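PDB 3S3T: nucleotide-binding protein, universal stress protein UspA family from Lactobacillus plantarum, which binds ATP as a member of the universal stress protein family and probably acts in the response to cellular stress. Local coordinates for residues 67-70 and 71-75; 22-25 and 26-30. All coordinates share one frame; numbering follows the deposited sequence.

Interaction 1 of 2, residues 67-70 and 71-75; sequences AKDA and MRQRQ
Ala67 accepts the backbone N-H of Met71 on its O at 2.9 Å, and the selenomethionine CG lies against the same oxygen, 3.3 Å away; the small methyl of Ala67 and the long flexible chain of Met71 both suit a buried helix face. One residue on, Lys68 O takes Arg72 N at 3.0 Å in a nearly straight bond (171°). The Arg72 guanidinium reaches back beside this turn, NH1 lying 4.1 Å from Lys68 CB, on an exposed surface fit for charged chains. Asp69 O receives Gln73 N at 3.2 Å, while their side chains are merely neighbours, OD2 of Asp69 lying 4.2 Å from OE1 of Gln73. Ala70 closes the series, its O bonded to Arg74 N. Because Arg74 CG stands anti to its own carbonyl carbon (chi1 -71°) and the chain then runs extended, NH1 rests 3.6 Å from the Ala70 CB methyl, the small residue packing against the arginine's tip, while NE hydrogen-bonds Gln19 OE1. A leucine in place of this arginine would probably leave Gln19 OE1 without this donor and the Phe22 ring without its cation-pi partner. Within helix 53-78, Ala67 and Met71 face strands 35-43 and 87-93, whereas Arg74 turns toward helix 16-32.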
ATOM      1  N   ALA A  67     -11.730  20.287 -18.261  1.00 26.82           N
ATOM      2  CA  ALA A  67     -11.079  19.092 -18.802  1.00 26.65           C
ATOM      3  C   ALA A  67     -11.153  19.038 -20.351  1.00 27.03           C
ATOM      4  O   ALA A  67     -10.174  18.678 -21.033  1.00 26.32           O
ATOM      5  CB  ALA A  67     -11.735  17.849 -18.202  1.00 25.31           C
ATOM      6  N   LYS A  68     -12.315  19.367 -20.900  1.00 28.05           N
ATOM      7  CA  LYS A  68     -12.517  19.318 -22.353  0.60 29.38           C
ATOM      8  C   LYS A  68     -11.604  20.323 -23.040  1.00 30.19           C
ATOM      9  O   LYS A  68     -11.067  20.058 -24.105  1.00 29.40           O
ATOM     10  CB  LYS A  68     -14.000  19.533 -22.704  0.60 30.63           C
ATOM     11  CG  LYS A  68     -14.856  18.276 -22.341  0.60 31.26           C
ATOM     12  CD  LYS A  68     -16.383  18.378 -22.691  0.60 33.66           C
ATOM     13  CE  LYS A  68     -17.308  18.451 -21.442  0.60 31.88           C
ATOM     14  NZ  LYS A  68     -18.077  19.758 -21.295  0.60 30.04           N
ATOM     15  N   ASP A  69     -11.405  21.477 -22.407  1.00 30.73           N
ATOM     16  CA  ASP A  69     -10.495  22.464 -22.974  1.00 33.05           C
ATOM     17  C   ASP A  69      -9.046  21.975 -22.880  1.00 31.51           C
ATOM     18  O   ASP A  69      -8.247  22.233 -23.777  1.00 30.88           O
ATOM     19  CB  ASP A  69     -10.646  23.840 -22.304  1.00 34.44           C
ATOM     20  CG  ASP A  69      -9.662  24.838 -22.866  1.00 40.02           C
ATOM     21  OD1 ASP A  69      -9.879  25.314 -24.020  1.00 45.51           O
ATOM     22  OD2 ASP A  69      -8.642  25.089 -22.180  1.00 45.36           O
ATOM     23  N   ALA A  70      -8.689  21.275 -21.805  1.00 30.35           N
ATOM     24  CA  ALA A  70      -7.334  20.727 -21.736  1.00 30.04           C
ATOM     25  C   ALA A  70      -7.117  19.636 -22.827  1.00 29.92           C
ATOM     26  O   ALA A  70      -6.031  19.519 -23.383  1.00 29.18           O
ATOM     27  CB  ALA A  70      -7.053  20.187 -20.375  1.00 29.62           C
HETATM   28  N   MSE A  71      -8.164  18.864 -23.127  1.00 29.79           N
HETATM   29  CA  MSE A  71      -8.102  17.824 -24.155  1.00 30.10           C
HETATM   30  C   MSE A  71      -7.922  18.451 -25.547  1.00 32.27           C
HETATM   31  O   MSE A  71      -7.082  18.002 -26.330  1.00 32.07           O
HETATM   32  CB  MSE A  71      -9.359  16.966 -24.114  1.00 30.05           C
HETATM   33  CG  MSE A  71      -9.466  16.084 -22.879  1.00 27.82           C
HETATM   34 SE   MSE A  71      -7.918  14.882 -22.693  0.70 30.23          SE
HETATM   35  CE  MSE A  71      -8.544  13.958 -21.116  1.00 23.11           C
ATOM     36  N   ARG A  72      -8.698  19.501 -25.832  1.00 34.01           N
ATOM     37  CA  ARG A  72      -8.507  20.291 -27.045  1.00 37.09           C
ATOM     38  C   ARG A  72      -7.047  20.665 -27.246  1.00 36.63           C
ATOM     39  O   ARG A  72      -6.490  20.382 -28.302  1.00 36.18           O
ATOM     40  CB  ARG A  72      -9.355  21.546 -27.002  1.00 39.18           C
ATOM     41  CG  ARG A  72     -10.804  21.316 -27.418  1.00 45.29           C
ATOM     42  CD  ARG A  72     -11.508  22.641 -27.794  1.00 52.14           C
ATOM     43  NE  ARG A  72     -12.968  22.480 -27.937  1.00 58.25           N
ATOM     44  CZ  ARG A  72     -13.844  22.326 -26.934  1.00 61.02           C
ATOM     45  NH1 ARG A  72     -13.448  22.295 -25.664  1.00 60.96           N
ATOM     46  NH2 ARG A  72     -15.144  22.195 -27.207  1.00 64.14           N
ATOM     47  N   GLN A  73      -6.426  21.255 -26.230  1.00 36.50           N
ATOM     48  CA  GLN A  73      -4.999  21.603 -26.286  1.00 37.24           C
ATOM     49  C   GLN A  73      -4.133  20.382 -26.533  1.00 36.08           C
ATOM     50  O   GLN A  73      -3.160  20.443 -27.289  1.00 35.48           O
ATOM     51  CB  GLN A  73      -4.515  22.274 -25.002  1.00 37.52           C
ATOM     52  CG  GLN A  73      -5.100  23.643 -24.721  1.00 41.88           C
ATOM     53  CD  GLN A  73      -4.455  24.312 -23.503  1.00 45.27           C
ATOM     54  OE1 GLN A  73      -4.634  23.883 -22.363  1.00 48.52           O
ATOM     55  NE2 GLN A  73      -3.706  25.380 -23.753  1.00 51.81           N
ATOM     56  N   ARG A  74      -4.469  19.261 -25.898  1.00 34.75           N
ATOM     57  CA  ARG A  74      -3.670  18.064 -26.102  1.00 33.84           C
ATOM     58  C   ARG A  74      -3.741  17.547 -27.568  1.00 34.66           C
ATOM     59  O   ARG A  74      -2.727  17.143 -28.109  1.00 32.75           O
ATOM     60  CB  ARG A  74      -4.035  16.973 -25.092  1.00 32.57           C
ATOM     61  CG  ARG A  74      -3.560  17.301 -23.672  1.00 30.75           C
ATOM     62  CD  ARG A  74      -3.924  16.232 -22.701  1.00 28.06           C
ATOM     63  NE  ARG A  74      -3.586  16.605 -21.322  1.00 25.98           N
ATOM     64  CZ  ARG A  74      -4.463  16.898 -20.377  1.00 24.72           C
ATOM     65  NH1 ARG A  74      -5.781  16.856 -20.604  1.00 25.87           N
ATOM     66  NH2 ARG A  74      -4.019  17.231 -19.198  1.00 26.11           N
ATOM     67  N   GLN A  75      -4.929  17.576 -28.179  1.00 35.56           N
ATOM     68  CA  GLN A  75      -5.114  17.159 -29.585  1.00 37.51           C
ATOM     69  C   GLN A  75      -4.268  18.010 -30.499  1.00 39.19           C
ATOM     70  O   GLN A  75      -3.739  17.511 -31.491  1.00 40.03           O
ATOM     71  CB  GLN A  75      -6.559  17.329 -30.043  1.00 38.40           C
ATOM     72  CG  GLN A  75      -7.525  16.337 -29.479  1.00 39.76           C
ATOM     73  CD  GLN A  75      -7.611  15.064 -30.293  1.00 44.31           C
ATOM     74  OE1 GLN A  75      -6.852  14.857 -31.255  1.00 45.59           O
ATOM     75  NE2 GLN A  75      -8.542  14.189 -29.907  1.00 44.18           N
TER

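Interaction 2 of 2, residues 22-25 and 26-30; sequences FTEA and VNIAQ
Glu24 and Asn27, one helical turn apart, are joined by a side-chain hydrogen bond from Asn27 ND2 to Glu24 OE2, 3.2 Å long and bent to 135°. From Glu24 CB the chain starts anti to the backbone N (chi1 -176°) and then bends at chi2, which carries the carboxylate over toward Asn27 and Ile28, crossing the Ile28 side chain at about a right angle. CG comes within 4.2 Å of Ile28 CD1, and CD lies 4.1 Å from Asn27 CB. At the tip the two oxygens part company: OE1 rests 3.7 Å from Ile28 CG1, while OE2 meets the amide on its syn side, with ND2 tilted out of the carboxylate plane. The two flat groups are turned 62° against each other, so the bond is not a flat pairing. OE2 also hydrogen-bonds a glycerol, probably from the crystallisation liquor. Polar residues suit this partly exposed side of the helix, where Asn27 ND2 also donates to Ala3 O of the second subunit.

Phe22 and Val26 occupy another side, where apolar groups belong. Val26 CG2 sits over one face of the phenyl ring in a CH-pi contact, 3.8 Å from its centroid and displaced toward the rim, with CZ of Phe22 nearest at 3.5 Å. Beneath the side chains, Val26 N bonds Phe22 O and Ala29 N bonds Ala25 O. The helix belongs to the beta-alpha-beta unit of strand 7-11, helix 16-32 and strand 35-43: Ala25 packs on Val10 and Leu36, Ile28 on Ile8, and Phe22 and Val26 on Phe77 and Val78 of helix 53-78.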
ATOM      1  N   PHE A  22       1.134  12.696 -19.591  1.00 23.02           N
ATOM      2  CA  PHE A  22       0.608  12.756 -20.925  1.00 24.15           C
ATOM      3  C   PHE A  22       1.730  13.024 -21.918  1.00 25.11           C
ATOM      4  O   PHE A  22       1.820  12.372 -22.964  1.00 24.29           O
ATOM      5  CB  PHE A  22      -0.475  13.807 -21.044  1.00 24.94           C
ATOM      6  CG  PHE A  22      -0.893  14.046 -22.441  1.00 25.97           C
ATOM      7  CD1 PHE A  22      -0.387  15.132 -23.157  1.00 25.97           C
ATOM      8  CD2 PHE A  22      -1.730  13.145 -23.080  1.00 26.53           C
ATOM      9  CE1 PHE A  22      -0.750  15.338 -24.483  1.00 27.54           C
ATOM     10  CE2 PHE A  22      -2.097  13.362 -24.431  1.00 27.86           C
ATOM     11  CZ  PHE A  22      -1.615  14.460 -25.108  1.00 24.97           C
ATOM     12  N   THR A  23       2.618  13.944 -21.569  1.00 25.21           N
ATOM     13  CA  THR A  23       3.728  14.301 -22.481  1.00 26.51           C
ATOM     14  C   THR A  23       4.587  13.099 -22.810  1.00 25.66           C
ATOM     15  O   THR A  23       4.961  12.916 -23.970  1.00 24.68           O
ATOM     16  CB  THR A  23       4.558  15.450 -21.925  1.00 26.82           C
ATOM     17  OG1 THR A  23       3.695  16.579 -21.808  1.00 27.36           O
ATOM     18  CG2 THR A  23       5.751  15.811 -22.866  1.00 30.32           C
ATOM     19  N   GLU A  24       4.858  12.262 -21.801  1.00 25.45           N
ATOM     20  CA  GLU A  24       5.616  11.023 -22.013  1.00 24.75           C
ATOM     21  C   GLU A  24       4.816   9.974 -22.750  1.00 24.26           C
ATOM     22  O   GLU A  24       5.388   9.238 -23.578  1.00 25.70           O
ATOM     23  CB  GLU A  24       6.155  10.470 -20.707  1.00 25.57           C
ATOM     24  CG  GLU A  24       7.033   9.235 -20.845  1.00 27.27           C
ATOM     25  CD  GLU A  24       8.203   9.429 -21.782  1.00 31.27           C
ATOM     26  OE1 GLU A  24       8.684   8.414 -22.308  1.00 31.69           O
ATOM     27  OE2 GLU A  24       8.614  10.593 -22.011  1.00 32.32           O
ATOM     28  N   ALA A  25       3.504   9.906 -22.503  1.00 22.13           N
ATOM     29  CA  ALA A  25       2.638   8.978 -23.239  1.00 22.06           C
ATOM     30  C   ALA A  25       2.681   9.274 -24.737  1.00 22.45           C
ATOM     31  O   ALA A  25       2.735   8.355 -25.552  1.00 22.14           O
ATOM     32  CB  ALA A  25       1.169   9.011 -22.705  1.00 20.65           C
ATOM     33  N   VAL A  26       2.711  10.540 -25.113  1.00 22.73           N
ATOM     34  CA  VAL A  26       2.780  10.861 -26.546  1.00 24.53           C
ATOM     35  C   VAL A  26       4.113  10.427 -27.153  1.00 24.84           C
ATOM     36  O   VAL A  26       4.180  10.003 -28.293  1.00 25.57           O
ATOM     37  CB  VAL A  26       2.591  12.354 -26.804  1.00 25.13           C
ATOM     38  CG1 VAL A  26       2.732  12.657 -28.324  1.00 24.83           C
ATOM     39  CG2 VAL A  26       1.232  12.787 -26.295  1.00 24.71           C
ATOM     40  N   ASN A  27       5.172  10.571 -26.377  1.00 26.13           N
ATOM     41  CA  ASN A  27       6.499  10.103 -26.745  1.00 28.06           C
ATOM     42  C   ASN A  27       6.529   8.562 -26.969  1.00 26.92           C
ATOM     43  O   ASN A  27       7.078   8.051 -27.950  1.00 25.99           O
ATOM     44  CB  ASN A  27       7.411  10.518 -25.605  1.00 28.67           C
ATOM     45  CG  ASN A  27       8.860  10.413 -25.932  1.00 36.96           C
ATOM     46  OD1 ASN A  27       9.263   9.872 -26.976  1.00 46.06           O
ATOM     47  ND2 ASN A  27       9.688  10.962 -25.038  1.00 43.19           N
ATOM     48  N   ILE A  28       5.916   7.828 -26.058  1.00 24.94           N
ATOM     49  CA  ILE A  28       5.854   6.375 -26.164  1.00 24.61           C
ATOM     50  C   ILE A  28       4.997   6.003 -27.371  1.00 25.19           C
ATOM     51  O   ILE A  28       5.367   5.119 -28.147  1.00 25.28           O
ATOM     52  CB  ILE A  28       5.243   5.750 -24.882  1.00 23.90           C
ATOM     53  CG1 ILE A  28       6.118   6.042 -23.655  1.00 22.30           C
ATOM     54  CG2 ILE A  28       5.124   4.218 -25.015  1.00 22.67           C
ATOM     55  CD1 ILE A  28       5.457   5.663 -22.312  1.00 19.75           C
ATOM     56  N   ALA A  29       3.874   6.706 -27.519  1.00 24.74           N
ATOM     57  CA  ALA A  29       2.941   6.481 -28.602  1.00 26.62           C
ATOM     58  C   ALA A  29       3.642   6.649 -29.972  1.00 28.47           C
ATOM     59  O   ALA A  29       3.550   5.770 -30.834  1.00 29.01           O
ATOM     60  CB  ALA A  29       1.745   7.416 -28.467  1.00 25.66           C
ATOM     61  N   GLN A  30       4.356   7.764 -30.127  1.00 30.02           N
ATOM     62  CA  GLN A  30       5.180   8.049 -31.312  1.00 32.37           C
ATOM     63  C   GLN A  30       6.162   6.908 -31.578  1.00 32.17           C
ATOM     64  O   GLN A  30       6.292   6.477 -32.719  1.00 32.17           O
ATOM     65  CB  GLN A  30       5.925   9.395 -31.152  1.00 33.25           C
ATOM     66  CG  GLN A  30       7.192   9.552 -32.002  1.00 38.27           C
ATOM     67  CD  GLN A  30       7.652  10.989 -32.096  1.00 44.76           C
ATOM     68  OE1 GLN A  30       6.835  11.924 -32.145  1.00 46.37           O
ATOM     69  NE2 GLN A  30       8.971  11.182 -32.123  1.00 48.27           N
TER

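Overall arrangement
Interactions 1 and 2 each span successive turns of a single helix, and their centres lie 15 Å apart. The two contacts touch where Arg74 CB packs 3.5 Å from Phe22 CZ, and the Arg74 guanidinium adds a cation-pi interaction with the same ring. Phe22, part of interaction 2, also meets Arg74 of interaction 1, besides contacting Val26 within its own helix. Both helices pack against the parallel five-stranded sheet, whose strand order 3-2-1-4-5 is that of a Rossmann-like alpha/beta fold, consistent with the HUP clan. The side chains of Met71 and Phe22 are about 7 and 8 Å from bound ATP, close to the nucleotide but not in direct contact with it.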